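Local structure of uncharacterized IolB-like protein (Salmonella typhimurium LT2, 2QJV) at residues A[188-193]-A[197-202]. The protein is probably a nickel-binding, cupin-type sugar isomerase of the KduI/IolB family, acting on glucuronate or a related sugar acid. The protein carries 2 engineered substitutions. Residues are numbered along the deposited sequence; the frame is centred on the assembly and turned at random.
With SO4 (sulfate ion), chain J.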
loop_
_atom_site.group_PDB
_atom_site.type_symbol
_atom_site.label_atom_id
_atom_site.label_comp_id
_atom_site.label_asym_id
_atom_site.label_seq_id
_atom_site.Cartn_x
_atom_site.Cartn_y
_atom_site.Cartn_z
ATOM N N TYR A 188 -12.972 -2.019 19.618
ATOM C CA TYR A 188 -12.534 -1.027 20.590
ATOM C C TYR A 188 -13.176 0.287 20.165
ATOM O O TYR A 188 -12.985 0.710 19.041
ATOM C CB TYR A 188 -11.012 -0.798 20.558
ATOM C CG TYR A 188 -10.187 -1.805 21.331
ATOM C CD1 TYR A 188 -10.144 -3.125 20.931
ATOM C CD2 TYR A 188 -9.452 -1.439 22.465
ATOM C CE1 TYR A 188 -9.424 -4.056 21.624
ATOM C CE2 TYR A 188 -8.729 -2.379 23.169
ATOM C CZ TYR A 188 -8.717 -3.678 22.735
ATOM O OH TYR A 188 -8.003 -4.583 23.431
ATOM N N TYR A 189 -13.907 0.920 21.066
ATOM C CA TYR A 189 -14.460 2.250 20.862
ATOM C C TYR A 189 -13.712 3.146 21.857
ATOM O O TYR A 189 -13.988 3.112 23.079
ATOM C CB TYR A 189 -15.973 2.276 21.074
ATOM C CG TYR A 189 -16.603 3.663 21.027
ATOM C CD1 TYR A 189 -16.552 4.450 19.852
ATOM C CD2 TYR A 189 -17.328 4.158 22.110
ATOM C CE1 TYR A 189 -17.124 5.704 19.801
ATOM C CE2 TYR A 189 -17.937 5.427 22.065
ATOM C CZ TYR A 189 -17.825 6.204 20.908
ATOM O OH TYR A 189 -18.429 7.430 20.870
ATOM N N HIS A 190 -12.851 4.017 21.319
ATOM C CA HIS A 190 -11.959 4.844 22.124
ATOM C C HIS A 190 -12.433 6.270 22.404
ATOM O O HIS A 190 -13.049 6.931 21.549
ATOM C CB HIS A 190 -10.584 4.980 21.462
ATOM C CG HIS A 190 -9.753 3.731 21.500
ATOM N ND1 HIS A 190 -8.816 3.496 22.487
ATOM C CD2 HIS A 190 -9.684 2.681 20.649
ATOM C CE1 HIS A 190 -8.210 2.345 22.237
ATOM N NE2 HIS A 190 -8.705 1.838 21.117
ATOM N N ARG A 191 -12.105 6.714 23.611
ATOM C CA ARG A 191 -12.390 8.072 24.098
ATOM C C ARG A 191 -11.155 8.603 24.832
ATOM O O ARG A 191 -10.375 7.824 25.428
ATOM C CB ARG A 191 -13.638 8.097 24.994
ATOM C CG ARG A 191 -14.909 7.553 24.331
ATOM C CD ARG A 191 -15.556 8.517 23.325
ATOM N NE ARG A 191 -16.622 9.277 23.950
ATOM C CZ ARG A 191 -16.515 10.439 24.561
ATOM N NH1 ARG A 191 -15.380 11.092 24.635
ATOM N NH2 ARG A 191 -17.585 10.956 25.107
ATOM N N PHE A 192 -10.991 9.937 24.789
ATOM C CA PHE A 192 -9.867 10.650 25.407
ATOM C C PHE A 192 -10.292 11.844 26.240
ATOM O O PHE A 192 -11.324 12.493 25.966
ATOM C CB PHE A 192 -8.840 11.093 24.340
ATOM C CG PHE A 192 -8.273 9.956 23.597
ATOM C CD1 PHE A 192 -7.157 9.262 24.094
ATOM C CD2 PHE A 192 -8.900 9.489 22.446
ATOM C CE1 PHE A 192 -6.711 8.136 23.444
ATOM C CE2 PHE A 192 -8.463 8.342 21.819
ATOM C CZ PHE A 192 -7.358 7.690 22.291
ATOM N N ASN A 193 -9.516 12.057 27.302
ATOM C CA ASN A 193 -9.636 13.185 28.193
ATOM C C ASN A 193 -8.242 13.761 28.488
ATOM O O ASN A 193 -7.396 13.081 29.105
ATOM C CB ASN A 193 -10.390 12.833 29.494
ATOM C CG ASN A 193 -10.689 14.055 30.322
ATOM O OD1 ASN A 193 -11.053 15.092 29.797
ATOM N ND2 ASN A 193 -10.505 13.947 31.627
ATOM N N GLY A 197 -6.856 14.251 22.350
ATOM C CA GLY A 197 -5.797 13.252 22.423
ATOM C C GLY A 197 -5.898 12.073 21.492
ATOM O O GLY A 197 -6.869 11.899 20.746
ATOM N N PHE A 198 -4.856 11.256 21.558
ATOM C CA PHE A 198 -4.800 9.998 20.842
ATOM C C PHE A 198 -3.987 8.974 21.643
ATOM O O PHE A 198 -3.344 9.310 22.632
ATOM C CB PHE A 198 -4.210 10.186 19.418
ATOM C CG PHE A 198 -2.752 10.549 19.394
ATOM C CD1 PHE A 198 -2.350 11.886 19.400
ATOM C CD2 PHE A 198 -1.765 9.565 19.309
ATOM C CE1 PHE A 198 -0.981 12.242 19.339
ATOM C CE2 PHE A 198 -0.388 9.915 19.290
ATOM C CZ PHE A 198 -0.003 11.248 19.287
ATOM N N CYS A 199 -4.106 7.720 21.218
ATOM C CA CYS A 199 -3.297 6.626 21.693
ATOM C C CYS A 199 -2.785 5.921 20.439
ATOM O O CYS A 199 -3.214 6.223 19.304
ATOM C CB CYS A 199 -4.070 5.656 22.604
ATOM S SG CYS A 199 -5.297 4.654 21.809
ATOM N N LEU A 200 -1.845 5.013 20.649
ATOM C CA LEU A 200 -1.303 4.162 19.599
ATOM C C LEU A 200 -1.685 2.706 19.913
ATOM O O LEU A 200 -1.318 2.144 20.976
ATOM C CB LEU A 200 0.209 4.333 19.488
ATOM C CG LEU A 200 0.685 5.781 19.200
ATOM C CD1 LEU A 200 2.211 5.892 19.221
ATOM C CD2 LEU A 200 0.122 6.309 17.869
ATOM N N GLN A 201 -2.459 2.115 19.021
ATOM C CA GLN A 201 -2.901 0.712 19.180
ATOM C C GLN A 201 -2.261 -0.105 18.052
ATOM O O GLN A 201 -2.256 0.319 16.906
ATOM C CB GLN A 201 -4.421 0.575 19.198
ATOM C CG GLN A 201 -4.876 -0.872 19.417
ATOM C CD GLN A 201 -6.308 -1.052 19.873
ATOM O OE1 GLN A 201 -7.160 -0.175 19.720
ATOM N NE2 GLN A 201 -6.582 -2.223 20.419
ATOM N N ARG A 202 -1.667 -1.244 18.390
ATOM C CA ARG A 202 -1.007 -2.089 17.423
ATOM C C ARG A 202 -1.705 -3.452 17.391
ATOM O O ARG A 202 -1.893 -4.073 18.425
ATOM C CB ARG A 202 0.474 -2.246 17.787
ATOM C CG ARG A 202 1.272 -3.092 16.853
ATOM C CD ARG A 202 2.548 -3.548 17.480
ATOM N NE ARG A 202 3.325 -4.389 16.601
ATOM C CZ ARG A 202 4.336 -5.138 16.991
ATOM N NH1 ARG A 202 4.654 -5.253 18.290
ATOM N NH2 ARG A 202 4.986 -5.851 16.096
HETATM S S SO4 J . -16.147 14.896 24.303
HETATM O O1 SO4 J . -15.078 13.943 24.667
HETATM O O2 SO4 J . -16.090 15.340 22.917
HETATM O O3 SO4 J . -15.943 16.159 25.040
HETATM O O4 SO4 J . -17.441 14.310 24.677
#
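Two sheets of a cupin beta-sandwich face each other where strand 181-193 runs into strand 198-204 through a short connection; the segments diverge from there, at 141° between their directions. Next to the turn, the Phe192 ring lies against the backbone that leaves it: Phe198 CA sits over one face, 3.9 Å from the ring centroid, a CH-pi contact, and Gly197 O lies over the same face, 3.6 Å from Phe192 CD2. Cys199 wedges between two rings, its SG 3.7 Å from Phe192 CZ at that ring's edge and 3.7 Å from His190 CE1, an oblique approach. Farther out, Gln201 bridges the gap because CG stands anti to the backbone N (chi1 -178°) and the chain stays extended. His190 NE2 donates to Gln201 OE1 at 2.9 Å, with the donor tilted 35° from the carbonyl plane; His190 ND1 accepts from Asn239 ND2. Gln201 NE2 hangs over the centre of the Tyr188 ring, 3.5 Å from Tyr188 CZ, and hydrogen-bonds to the backbone O of His229, whose side chain binds nickel. Tyr188 OH turns to Ser167. These partners fix the flip of the buried amide, and with Tyr188 about 4 Å from the nickel they tie the sheet interface to the metal site.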